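Local coordinates for protein sugar kinase (Agrobacterium tumefaciens, PDB 2RBC) that probably phosphorylates a sugar or related carbohydrate with ATP, as expected of a pfkB (ribokinase) family kinase, at residues A[72-77]-A[311-316]; A[199-204]-A[232-237]; A[124-127]-A[133-136]; A[295-300]-A[328-333]. One frame throughout, in Å; residues are numbered along the deposited sequence. Where two conformers were deposited one is given.

Contact 1: residues A[72-77]-A[311-316]; sequences AAYAVH and GGRIGA
Tyr74, on helix 68-78, and Arg313, in the loop 311-316 that passes its flank, are the nearest backbone pair, with 7.7 Å between their CA atoms, and no direct hydrogen bond joins the two segments. The tyrosine side chain leaves the helix with CG anti to the backbone N (chi1 -177°), which carries the ring out against the loop. Arg313 comes over one face of that ring: NH1 lies 3.2 Å above the plane of the Tyr74 ring, over its centre, and CZ is 4.4 Å from the centroid, a cation-pi contact. The two flat groups are not stacked, their planes being 62° apart, so a single guanidinium nitrogen, NH1, sits over the ring. Ala316 CB adds an apolar touch, 3.6 Å from Tyr74 CE2. At the phenol end, a water takes a hydrogen bond from Tyr74 OH (2.5 Å) and donates to the carbonyls Ile314 O (2.7 Å) and Ala316 O (2.9 Å). The rest of the guanidinium is held from elsewhere, NE by Ala65 O and NH2 by Ser105 OG. Tyrosine thus offers its face to a buried cation fixed by other partners, while one water ties its hydroxyl to the turn of the loop.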
loop_
_atom_site.group_PDB
_atom_site.type_symbol
_atom_site.label_atom_id
_atom_site.label_comp_id
_atom_site.label_asym_id
_atom_site.label_seq_id
_atom_site.Cartn_x
_atom_site.Cartn_y
_atom_site.Cartn_z
ATOM N N ALA A 72 19.255 4.926 6.904
ATOM C CA ALA A 72 20.609 5.284 7.306
ATOM C C ALA A 72 20.524 6.353 8.395
ATOM O O ALA A 72 21.205 6.255 9.416
ATOM C CB ALA A 72 21.451 5.817 6.080
ATOM N N ALA A 73 19.688 7.367 8.179
ATOM C CA ALA A 73 19.460 8.385 9.189
ATOM C C ALA A 73 18.950 7.799 10.519
ATOM O O ALA A 73 19.397 8.186 11.574
ATOM C CB ALA A 73 18.523 9.522 8.664
ATOM N N TYR A 74 17.946 6.917 10.441
ATOM C CA TYR A 74 17.455 6.231 11.603
ATOM C C TYR A 74 18.569 5.469 12.328
ATOM O O TYR A 74 18.678 5.531 13.540
ATOM C CB TYR A 74 16.313 5.313 11.212
ATOM C CG TYR A 74 15.680 4.601 12.375
ATOM C CD1 TYR A 74 15.077 5.310 13.399
ATOM C CD2 TYR A 74 15.693 3.229 12.452
ATOM C CE1 TYR A 74 14.512 4.675 14.479
ATOM C CE2 TYR A 74 15.088 2.568 13.519
ATOM C CZ TYR A 74 14.517 3.300 14.539
ATOM O OH TYR A 74 13.913 2.647 15.601
ATOM N N ALA A 75 19.414 4.783 11.586
ATOM C CA ALA A 75 20.563 4.076 12.167
ATOM C C ALA A 75 21.534 5.021 12.873
ATOM O O ALA A 75 22.031 4.709 13.953
ATOM C CB ALA A 75 21.281 3.255 11.093
ATOM N N VAL A 76 21.807 6.181 12.280
ATOM C CA VAL A 76 22.647 7.174 12.947
ATOM C C VAL A 76 22.087 7.516 14.327
ATOM O O VAL A 76 22.829 7.531 15.309
ATOM C CB VAL A 76 22.842 8.468 12.091
ATOM C CG1 VAL A 76 23.509 9.588 12.961
ATOM C CG2 VAL A 76 23.694 8.151 10.851
ATOM N N HIS A 77 20.789 7.817 14.385
ATOM C CA HIS A 77 20.103 8.102 15.630
ATOM C C HIS A 77 20.202 6.944 16.634
ATOM O O HIS A 77 20.605 7.130 17.789
ATOM C CB HIS A 77 18.630 8.398 15.346
ATOM C CG HIS A 77 17.770 8.342 16.555
ATOM N ND1 HIS A 77 17.839 9.284 17.561
ATOM C CD2 HIS A 77 16.811 7.465 16.919
ATOM C CE1 HIS A 77 16.953 8.975 18.492
ATOM N NE2 HIS A 77 16.328 7.868 18.127
ATOM N N GLY A 311 10.673 -6.210 9.677
ATOM C CA GLY A 311 10.078 -4.896 9.507
ATOM C C GLY A 311 10.987 -3.814 8.952
ATOM O O GLY A 311 10.931 -2.695 9.412
ATOM N N GLY A 312 11.812 -4.125 7.955
ATOM C CA GLY A 312 12.628 -3.083 7.359
ATOM C C GLY A 312 13.665 -2.516 8.304
ATOM O O GLY A 312 14.415 -3.268 8.922
ATOM N N ARG A 313 13.669 -1.197 8.460
ATOM C CA ARG A 313 14.575 -0.536 9.391
ATOM C C ARG A 313 14.242 -0.708 10.877
ATOM O O ARG A 313 15.077 -0.361 11.733
ATOM C CB ARG A 313 14.682 0.960 9.054
ATOM C CG ARG A 313 13.413 1.775 9.213
ATOM C CD ARG A 313 13.686 3.271 9.295
ATOM N NE ARG A 313 12.461 4.035 9.415
ATOM C CZ ARG A 313 11.853 4.340 10.562
ATOM N NH1 ARG A 313 12.376 3.996 11.734
ATOM N NH2 ARG A 313 10.695 4.979 10.530
ATOM N N ILE A 314 13.063 -1.265 11.206
ATOM C CA ILE A 314 12.541 -1.229 12.582
ATOM C C ILE A 314 13.412 -2.012 13.540
ATOM O O ILE A 314 13.472 -1.691 14.704
ATOM C CB ILE A 314 11.045 -1.681 12.672
ATOM C CG1 ILE A 314 10.360 -0.998 13.863
ATOM C CG2 ILE A 314 10.904 -3.199 12.736
ATOM C CD1 ILE A 314 10.649 0.514 13.931
ATOM N N GLY A 315 14.134 -2.997 13.031
ATOM C CA GLY A 315 15.108 -3.725 13.846
ATOM C C GLY A 315 16.446 -3.060 14.112
ATOM O O GLY A 315 17.331 -3.709 14.681
ATOM N N ALA A 316 16.643 -1.818 13.659
ATOM C CA ALA A 316 17.941 -1.151 13.827
ATOM C C ALA A 316 18.271 -1.162 15.326
ATOM O O ALA A 316 17.476 -0.706 16.125
ATOM C CB ALA A 316 17.908 0.268 13.281
HETATM O O HOH W 1 14.707 0.265 16.027
#

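Contact 2: residues A[199-204]-A[232-237]; sequences GLAPAA and ARYPQT
Two neighbouring helix-to-strand connections of the alpha/beta core meet here, where Ala201 and Tyr234 touch near the ends of helices 194-200 and 223-233. The methyl of Ala201 sits at the phenol end of the tyrosine: CB is 3.5 Å from Tyr234 CZ and as close to OH. Pro202 gives a looser contact, its CG 4.4 Å from Tyr234 CE1. On the tyrosine's own segment, Arg233 CB lies 3.8 Å above the Tyr234 ring plane, over its centre, so the ring is braced by the last turn of its helix as well as by the other connection. Tyr234 also opens a type I beta turn, closed by the bond from Thr237 N to Tyr234 O, and that turn reverses the chain toward strand 238-242. The segment 199-204 likewise leads, through a short 3-10 turn, into strand 206-210. These strands are parallel neighbours in the large central sheet, and the chain passes from one to the other by way of helices 211-218 and 223-233, a beta-alpha-beta crossover. Ile207 of strand 206-210 packs on both Ala201 and Thr237. Next to it the link is wet. One water donates to Ala201 O (2.6 Å) and also bonds Thr237 OG1 (2.6 Å); a second donates to Ala204 O (2.9 Å) and meets the same hydroxyl. With OG1 beside the backbone N (chi1 -52°), the threonine's CG2 is left to lie against Ala204 O, 3.7 Å away.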
loop_
_atom_site.group_PDB
_atom_site.type_symbol
_atom_site.label_atom_id
_atom_site.label_comp_id
_atom_site.label_asym_id
_atom_site.label_seq_id
_atom_site.Cartn_x
_atom_site.Cartn_y
_atom_site.Cartn_z
ATOM N N GLY A 199 29.044 9.248 -11.966
ATOM C CA GLY A 199 28.968 10.677 -11.665
ATOM C C GLY A 199 29.198 11.031 -10.201
ATOM O O GLY A 199 29.791 12.047 -9.881
ATOM N N LEU A 200 28.744 10.183 -9.298
ATOM C CA LEU A 200 28.855 10.480 -7.893
ATOM C C LEU A 200 30.176 10.032 -7.259
ATOM O O LEU A 200 30.683 10.675 -6.330
ATOM C CB LEU A 200 27.657 9.857 -7.147
ATOM C CG LEU A 200 26.284 10.504 -7.408
ATOM C CD1 LEU A 200 25.212 9.704 -6.735
ATOM C CD2 LEU A 200 26.245 11.982 -6.946
ATOM N N ALA A 201 30.683 8.879 -7.683
ATOM C CA ALA A 201 31.889 8.283 -7.100
ATOM C C ALA A 201 33.089 9.244 -6.993
ATOM O O ALA A 201 33.748 9.317 -5.945
ATOM C CB ALA A 201 32.258 6.972 -7.910
ATOM N N PRO A 202 33.378 10.024 -8.056
ATOM C CA PRO A 202 34.537 10.927 -7.957
ATOM C C PRO A 202 34.432 12.032 -6.897
ATOM O O PRO A 202 35.471 12.559 -6.497
ATOM C CB PRO A 202 34.622 11.543 -9.362
ATOM C CG PRO A 202 33.910 10.553 -10.245
ATOM C CD PRO A 202 32.786 10.077 -9.404
ATOM N N ALA A 203 33.227 12.350 -6.411
ATOM C CA ALA A 203 33.042 13.388 -5.382
ATOM C C ALA A 203 33.209 12.943 -3.940
ATOM O O ALA A 203 33.363 13.785 -3.062
ATOM C CB ALA A 203 31.670 14.077 -5.532
ATOM N N ALA A 204 33.225 11.634 -3.690
ATOM C CA ALA A 204 33.179 11.091 -2.334
ATOM C C ALA A 204 34.579 10.879 -1.764
ATOM O O ALA A 204 35.537 10.672 -2.499
ATOM C CB ALA A 204 32.394 9.767 -2.299
ATOM N N ALA A 232 41.913 1.166 -8.131
ATOM C CA ALA A 232 42.695 1.750 -9.196
ATOM C C ALA A 232 41.943 2.910 -9.818
ATOM O O ALA A 232 42.558 3.902 -10.163
ATOM C CB ALA A 232 43.062 0.711 -10.254
ATOM N N ARG A 233 40.627 2.781 -9.964
ATOM C CA ARG A 233 39.795 3.843 -10.526
ATOM C C ARG A 233 39.685 5.084 -9.616
ATOM O O ARG A 233 39.612 6.198 -10.102
ATOM C CB ARG A 233 38.399 3.326 -10.852
ATOM C CG ARG A 233 38.374 2.409 -12.032
ATOM C CD ARG A 233 36.949 2.009 -12.330
ATOM N NE ARG A 233 36.917 0.961 -13.338
ATOM C CZ ARG A 233 35.808 0.335 -13.714
ATOM N NH1 ARG A 233 34.652 0.626 -13.140
ATOM N NH2 ARG A 233 35.873 -0.616 -14.627
ATOM N N TYR A 234 39.648 4.847 -8.318
ATOM C CA TYR A 234 39.432 5.859 -7.286
ATOM C C TYR A 234 40.500 5.732 -6.177
ATOM O O TYR A 234 40.174 5.458 -5.015
ATOM C CB TYR A 234 38.049 5.664 -6.687
ATOM C CG TYR A 234 36.953 5.574 -7.694
ATOM C CD1 TYR A 234 36.668 6.631 -8.541
ATOM C CD2 TYR A 234 36.205 4.408 -7.821
ATOM C CE1 TYR A 234 35.660 6.531 -9.502
ATOM C CE2 TYR A 234 35.208 4.301 -8.749
ATOM C CZ TYR A 234 34.925 5.366 -9.580
ATOM O OH TYR A 234 33.913 5.231 -10.498
ATOM N N PRO A 235 41.787 5.869 -6.542
ATOM C CA PRO A 235 42.851 5.448 -5.636
ATOM C C PRO A 235 43.010 6.272 -4.353
ATOM O O PRO A 235 43.607 5.801 -3.404
ATOM C CB PRO A 235 44.114 5.545 -6.514
ATOM C CG PRO A 235 43.790 6.596 -7.503
ATOM C CD PRO A 235 42.334 6.354 -7.824
ATOM N N GLN A 236 42.461 7.473 -4.343
ATOM C CA GLN A 236 42.517 8.369 -3.187
ATOM C C GLN A 236 41.250 8.280 -2.324
ATOM O O GLN A 236 41.072 9.076 -1.400
ATOM C CB GLN A 236 42.680 9.797 -3.721
ATOM C CG GLN A 236 42.877 10.906 -2.711
ATOM C CD GLN A 236 42.543 12.312 -3.302
ATOM O OE1 GLN A 236 41.502 12.521 -3.988
ATOM N NE2 GLN A 236 43.442 13.262 -3.059
ATOM N N THR A 237 40.423 7.274 -2.581
ATOM C CA THR A 237 39.124 7.123 -1.959
ATOM C C THR A 237 39.115 5.838 -1.138
ATOM O O THR A 237 39.647 4.807 -1.592
ATOM C CB THR A 237 38.046 7.097 -3.052
ATOM O OG1 THR A 237 38.219 8.237 -3.907
ATOM C CG2 THR A 237 36.603 7.108 -2.506
HETATM O O HOH W 2 36.304 8.951 -5.576
HETATM O O HOH W 3 38.454 10.968 -2.766
#

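Contact 3: residues A[124-127]-A[133-136]; sequences TIII and RLIV. With EDO (1,2-ethanediol), chain H; EDO (1,2-ethanediol), chain L.
Arg133 runs alongside Ile125, with Ile127 next to it, and its side chain can be followed outward atom by atom. CB rests on Ile125 CG2 at 4.0 Å; CG passes Ile127 CG1 at 4.3 Å; CD returns to Ile125 CG2 at 3.8 Å, the side chains of Arg133 and Ile125 pointing the same way. A bend about the CG-CD bond (chi3 -78°) then turns the guanidinium off this apolar base. NH1 is bonded to Thr271 OG1, and NH2 donates to O2 of a 1,2-ethanediol, near the guanidinium plane, over 3.2 Å and fairly straight (156° at the hydrogen); the diol is probably from the crystallisation liquor. On the other face of the sheet Ile126 and Leu134 lie side by side, their tips CD1 and CD2 4.1 Å apart. The strands themselves run antiparallel. Thr124 with Val136 and Ile126 with Leu134 are the hydrogen-bonded pairs, for example Val136 N to Thr124 O at 2.8 Å and Leu134 N to Ile126 O at 2.9 Å. Ile125 with Ile135 stands between them as a non-hydrogen-bonded pair, and Ile127 with Arg133, beyond Ile126 and Leu134, is another. Ile125 and Ile127 also bond through their backbones to strand 39-45. Beyond the hairpin, Leu134 and Ile135 pair in parallel with a strand of the second subunit, and the Thr124 hydroxyls of the two subunits are hydrogen-bonded. A small sheet continued across the subunit interface is the arrangement seen in the lid of dimeric ribokinase-family enzymes.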
loop_
_atom_site.group_PDB
_atom_site.type_symbol
_atom_site.label_atom_id
_atom_site.label_comp_id
_atom_site.label_asym_id
_atom_site.label_seq_id
_atom_site.Cartn_x
_atom_site.Cartn_y
_atom_site.Cartn_z
ATOM N N THR A 124 4.658 -1.163 -1.946
ATOM C CA THR A 124 4.231 -2.397 -1.300
ATOM C C THR A 124 5.376 -3.416 -1.366
ATOM O O THR A 124 5.967 -3.630 -2.435
ATOM C CB THR A 124 2.958 -2.965 -1.907
ATOM O OG1 THR A 124 1.838 -2.248 -1.374
ATOM C CG2 THR A 124 2.792 -4.463 -1.605
ATOM N N ILE A 125 5.679 -4.029 -0.225
ATOM C CA ILE A 125 6.635 -5.132 -0.176
ATOM C C ILE A 125 5.961 -6.320 0.493
ATOM O O ILE A 125 5.486 -6.204 1.604
ATOM C CB ILE A 125 7.942 -4.759 0.539
ATOM C CG1 ILE A 125 8.534 -3.487 -0.067
ATOM C CG2 ILE A 125 8.953 -5.905 0.424
ATOM C CD1 ILE A 125 9.817 -2.977 0.587
ATOM N N ILE A 126 5.890 -7.440 -0.225
ATOM C CA ILE A 126 5.292 -8.688 0.269
ATOM C C ILE A 126 6.476 -9.584 0.620
ATOM O O ILE A 126 7.281 -9.903 -0.260
ATOM C CB ILE A 126 4.369 -9.338 -0.770
ATOM C CG1 ILE A 126 3.261 -8.344 -1.216
ATOM C CG2 ILE A 126 3.742 -10.634 -0.211
ATOM C CD1 ILE A 126 2.574 -8.689 -2.505
ATOM N N ILE A 127 6.585 -9.932 1.906
ATOM C CA ILE A 127 7.694 -10.684 2.472
ATOM C C ILE A 127 7.177 -12.053 2.963
ATOM O O ILE A 127 6.355 -12.133 3.895
ATOM C CB ILE A 127 8.323 -9.903 3.634
ATOM C CG1 ILE A 127 8.566 -8.445 3.227
ATOM C CG2 ILE A 127 9.584 -10.561 4.103
ATOM C CD1 ILE A 127 9.225 -7.589 4.278
ATOM N N ARG A 133 11.323 -11.318 -0.882
ATOM C CA ARG A 133 10.487 -10.130 -1.116
ATOM C C ARG A 133 10.012 -9.916 -2.543
ATOM O O ARG A 133 10.749 -10.158 -3.498
ATOM C CB ARG A 133 11.266 -8.895 -0.751
ATOM C CG ARG A 133 11.920 -8.971 0.584
ATOM C CD ARG A 133 12.243 -7.600 1.089
ATOM N NE ARG A 133 13.425 -7.013 0.479
ATOM C CZ ARG A 133 14.678 -7.327 0.800
ATOM N NH1 ARG A 133 14.949 -8.277 1.682
ATOM N NH2 ARG A 133 15.663 -6.695 0.207
ATOM N N LEU A 134 8.785 -9.413 -2.666
ATOM C CA LEU A 134 8.254 -8.880 -3.917
ATOM C C LEU A 134 7.946 -7.385 -3.675
ATOM O O LEU A 134 7.185 -7.056 -2.752
ATOM C CB LEU A 134 7.022 -9.646 -4.365
ATOM C CG LEU A 134 6.151 -8.954 -5.423
ATOM C CD1 LEU A 134 6.912 -8.639 -6.715
ATOM C CD2 LEU A 134 4.900 -9.785 -5.694
ATOM N N ILE A 135 8.562 -6.502 -4.470
ATOM C CA ILE A 135 8.415 -5.054 -4.307
ATOM C C ILE A 135 7.673 -4.439 -5.490
ATOM O O ILE A 135 7.918 -4.774 -6.660
ATOM C CB ILE A 135 9.776 -4.333 -4.109
ATOM C CG1 ILE A 135 9.569 -2.823 -3.880
ATOM C CG2 ILE A 135 10.673 -4.571 -5.317
ATOM C CD1 ILE A 135 10.764 -2.103 -3.303
ATOM N N VAL A 136 6.742 -3.547 -5.165
ATOM C CA VAL A 136 5.963 -2.826 -6.146
ATOM C C VAL A 136 6.100 -1.369 -5.724
ATOM O O VAL A 136 5.461 -0.900 -4.790
ATOM C CB VAL A 136 4.495 -3.291 -6.218
ATOM C CG1 VAL A 136 3.821 -2.655 -7.407
ATOM C CG2 VAL A 136 4.417 -4.837 -6.279
HETATM C C1 EDO H . -0.201 -0.462 0.577
HETATM O O1 EDO H . -1.620 -0.629 0.417
HETATM C C2 EDO H . 0.422 0.279 -0.613
HETATM O O2 EDO H . 1.829 -0.002 -0.735
HETATM C C1 EDO L . 19.150 -9.864 0.538
HETATM O O1 EDO L . 18.119 -10.750 1.012
HETATM C C2 EDO L . 18.593 -8.841 -0.463
HETATM O O2 EDO L . 18.780 -7.484 -0.003
#

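Contact 4: residues A[295-300]-A[328-333]; sequences AVRLSS and QWLERE. With SO4 (sulfate ion), chain B.
Arg297 lays its guanidinium under Leu330: CD2 of the leucine stands 3.7 Å above the plane, over its centre, so the arginine turns a face to apolar carbon and an edge to the sulfate. At that edge NH2 of Arg297 donates to sulfate O2 over 2.9 Å, with NE bonded to Gln261 OE1. Farther back along the extended arginine chain, CG meets Trp329 CZ3 at 4.1 Å, and the indole and guanidinium planes are 72° apart. The indole in turn has a crowded face. Arg332 NH2 is 3.2 Å above the plane of the Trp329 ring, toward its rim, with sulfate O4 and Leu330 CD2 over the same surface. Arg332 is kept there by NH2, which donates in the guanidinium plane to Trp329 O (2.9 Å); the backbone N of Arg332 reaches that carbonyl from the opposite face of its plane. NH1 and NH2 both donate to sulfate O4, the latter over 3.2 Å, and NH1 to O3 as well. The sulfate, probably from the crystallisation liquor, also bonds Gln261. Two arginines from different segments thus converge on one anion, whose charge probably offsets theirs; in this crystal its bonds bridge helix 292-307 and the C-terminal end of the model.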
loop_
_atom_site.group_PDB
_atom_site.type_symbol
_atom_site.label_atom_id
_atom_site.label_comp_id
_atom_site.label_asym_id
_atom_site.label_seq_id
_atom_site.Cartn_x
_atom_site.Cartn_y
_atom_site.Cartn_z
ATOM N N ALA A 295 35.187 0.307 12.386
ATOM C CA ALA A 295 33.980 0.858 11.768
ATOM C C ALA A 295 33.253 -0.180 10.916
ATOM O O ALA A 295 32.040 -0.259 10.930
ATOM C CB ALA A 295 34.334 2.055 10.952
ATOM N N VAL A 296 33.995 -0.983 10.171
ATOM C CA VAL A 296 33.389 -2.026 9.382
ATOM C C VAL A 296 32.757 -3.062 10.309
ATOM O O VAL A 296 31.682 -3.544 10.036
ATOM C CB VAL A 296 34.382 -2.665 8.441
ATOM C CG1 VAL A 296 33.777 -3.923 7.810
ATOM C CG2 VAL A 296 34.829 -1.682 7.352
ATOM N N ARG A 297 33.454 -3.442 11.372
ATOM C CA ARG A 297 32.890 -4.368 12.363
ATOM C C ARG A 297 31.598 -3.892 12.998
ATOM O O ARG A 297 30.619 -4.643 13.039
ATOM C CB ARG A 297 33.881 -4.648 13.491
ATOM C CG ARG A 297 34.921 -5.628 13.130
ATOM C CD ARG A 297 36.045 -5.603 14.095
ATOM N NE ARG A 297 36.960 -6.682 13.805
ATOM C CZ ARG A 297 37.931 -7.066 14.621
ATOM N NH1 ARG A 297 38.146 -6.447 15.770
ATOM N NH2 ARG A 297 38.675 -8.092 14.289
ATOM N N LEU A 298 31.600 -2.669 13.519
ATOM C CA LEU A 298 30.425 -2.115 14.163
ATOM C C LEU A 298 29.230 -2.065 13.204
ATOM O O LEU A 298 28.121 -2.428 13.596
ATOM C CB LEU A 298 30.718 -0.702 14.696
ATOM C CG LEU A 298 29.675 -0.033 15.589
ATOM C CD1 LEU A 298 29.568 -0.654 16.989
ATOM C CD2 LEU A 298 29.927 1.489 15.629
ATOM N N SER A 299 29.472 -1.614 11.968
ATOM C CA SER A 299 28.436 -1.521 10.953
ATOM C C SER A 299 27.886 -2.891 10.583
ATOM O O SER A 299 26.663 -3.049 10.392
ATOM C CB SER A 299 28.997 -0.845 9.713
ATOM O OG SER A 299 29.563 0.399 10.033
ATOM N N SER A 300 28.788 -3.871 10.489
ATOM C CA SER A 300 28.418 -5.243 10.212
ATOM C C SER A 300 27.533 -5.837 11.291
ATOM O O SER A 300 26.508 -6.461 10.987
ATOM C CB SER A 300 29.661 -6.138 10.066
ATOM O OG SER A 300 30.379 -5.767 8.904
ATOM N N GLN A 328 30.793 -10.015 22.348
ATOM C CA GLN A 328 30.585 -11.458 22.432
ATOM C C GLN A 328 31.044 -12.179 21.156
ATOM O O GLN A 328 31.672 -13.227 21.228
ATOM C CB GLN A 328 29.118 -11.764 22.701
ATOM C CG GLN A 328 28.598 -11.166 23.984
ATOM C CD GLN A 328 27.439 -11.942 24.603
ATOM O OE1 GLN A 328 27.216 -13.125 24.316
ATOM N NE2 GLN A 328 26.721 -11.280 25.489
ATOM N N TRP A 329 30.756 -11.586 20.010
ATOM C CA TRP A 329 31.136 -12.137 18.698
ATOM C C TRP A 329 32.633 -12.187 18.510
ATOM O O TRP A 329 33.170 -13.222 18.118
ATOM C CB TRP A 329 30.486 -11.300 17.606
ATOM C CG TRP A 329 30.967 -11.575 16.243
ATOM C CD1 TRP A 329 30.932 -12.760 15.574
ATOM C CD2 TRP A 329 31.518 -10.617 15.338
ATOM N NE1 TRP A 329 31.462 -12.604 14.303
ATOM C CE2 TRP A 329 31.828 -11.300 14.138
ATOM C CE3 TRP A 329 31.781 -9.248 15.431
ATOM C CZ2 TRP A 329 32.385 -10.653 13.028
ATOM C CZ3 TRP A 329 32.316 -8.597 14.328
ATOM C CH2 TRP A 329 32.603 -9.306 13.129
ATOM N N LEU A 330 33.309 -11.106 18.874
ATOM C CA LEU A 330 34.759 -11.056 18.824
ATOM C C LEU A 330 35.409 -12.048 19.774
ATOM O O LEU A 330 36.585 -12.328 19.627
ATOM C CB LEU A 330 35.283 -9.636 19.060
ATOM C CG LEU A 330 34.903 -8.650 17.940
ATOM C CD1 LEU A 330 35.323 -7.229 18.260
ATOM C CD2 LEU A 330 35.439 -9.065 16.564
ATOM N N GLU A 331 34.656 -12.582 20.740
ATOM C CA GLU A 331 35.141 -13.688 21.589
ATOM C C GLU A 331 34.561 -15.061 21.256
ATOM O O GLU A 331 34.687 -15.974 22.053
ATOM C CB GLU A 331 34.794 -13.393 23.037
ATOM C CG GLU A 331 35.440 -12.142 23.560
ATOM C CD GLU A 331 34.910 -11.728 24.944
ATOM O OE1 GLU A 331 34.090 -12.500 25.544
ATOM O OE2 GLU A 331 35.326 -10.615 25.414
ATOM N N ARG A 332 33.934 -15.222 20.094
ATOM C CA ARG A 332 33.335 -16.510 19.694
ATOM C C ARG A 332 34.395 -17.593 19.537
ATOM O O ARG A 332 35.578 -17.281 19.332
ATOM C CB ARG A 332 32.589 -16.383 18.358
ATOM C CG ARG A 332 33.511 -16.260 17.118
ATOM C CD ARG A 332 32.724 -15.811 15.909
ATOM N NE ARG A 332 33.549 -15.527 14.731
ATOM C CZ ARG A 332 34.294 -14.426 14.548
ATOM N NH1 ARG A 332 34.988 -14.283 13.424
ATOM N NH2 ARG A 332 34.377 -13.467 15.469
ATOM N N GLU A 333 33.966 -18.853 19.598
ATOM C CA GLU A 333 34.863 -19.977 19.313
ATOM C C GLU A 333 34.145 -21.129 18.595
ATOM O O GLU A 333 33.814 -21.024 17.406
ATOM C CB GLU A 333 35.528 -20.453 20.609
ATOM C CG GLU A 333 34.626 -20.398 21.858
ATOM C CD GLU A 333 35.301 -21.001 23.086
ATOM O OE1 GLU A 333 36.539 -20.800 23.236
ATOM O OE2 GLU A 333 34.608 -21.681 23.890
HETATM S S SO4 B . 37.025 -11.225 13.067
HETATM O O1 SO4 B . 38.087 -11.668 13.964
HETATM O O2 SO4 B . 37.349 -9.915 12.525
HETATM O O3 SO4 B . 36.886 -12.137 11.927
HETATM O O4 SO4 B . 35.798 -11.150 13.857
#

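Overall arrangement
Contact 1 is the most central, its centre about 9 Å from the centre of the chain, and its loop encloses contacts 2 and 3 along the sequence, whereas contact 4 interlocks with it. Contacts 1 and 3 come nearest, about 6 Å between closest atoms, and converge on one stretch: Gly311 and Gly312 bind the Asp270 carboxylate, while Arg133 reaches Thr271. Both residues begin DTLAAGD, which corresponds to the DTxGAGD signature of pfkB kinases apart from one alanine, a region that in relatives lies at the active site. A bound sulfate lies about 6 Å from the Tyr74 side chain. Contact 2 lies far across the core, its centre about 33 Å from that of contact 3 and 28 Å from that of contact 4.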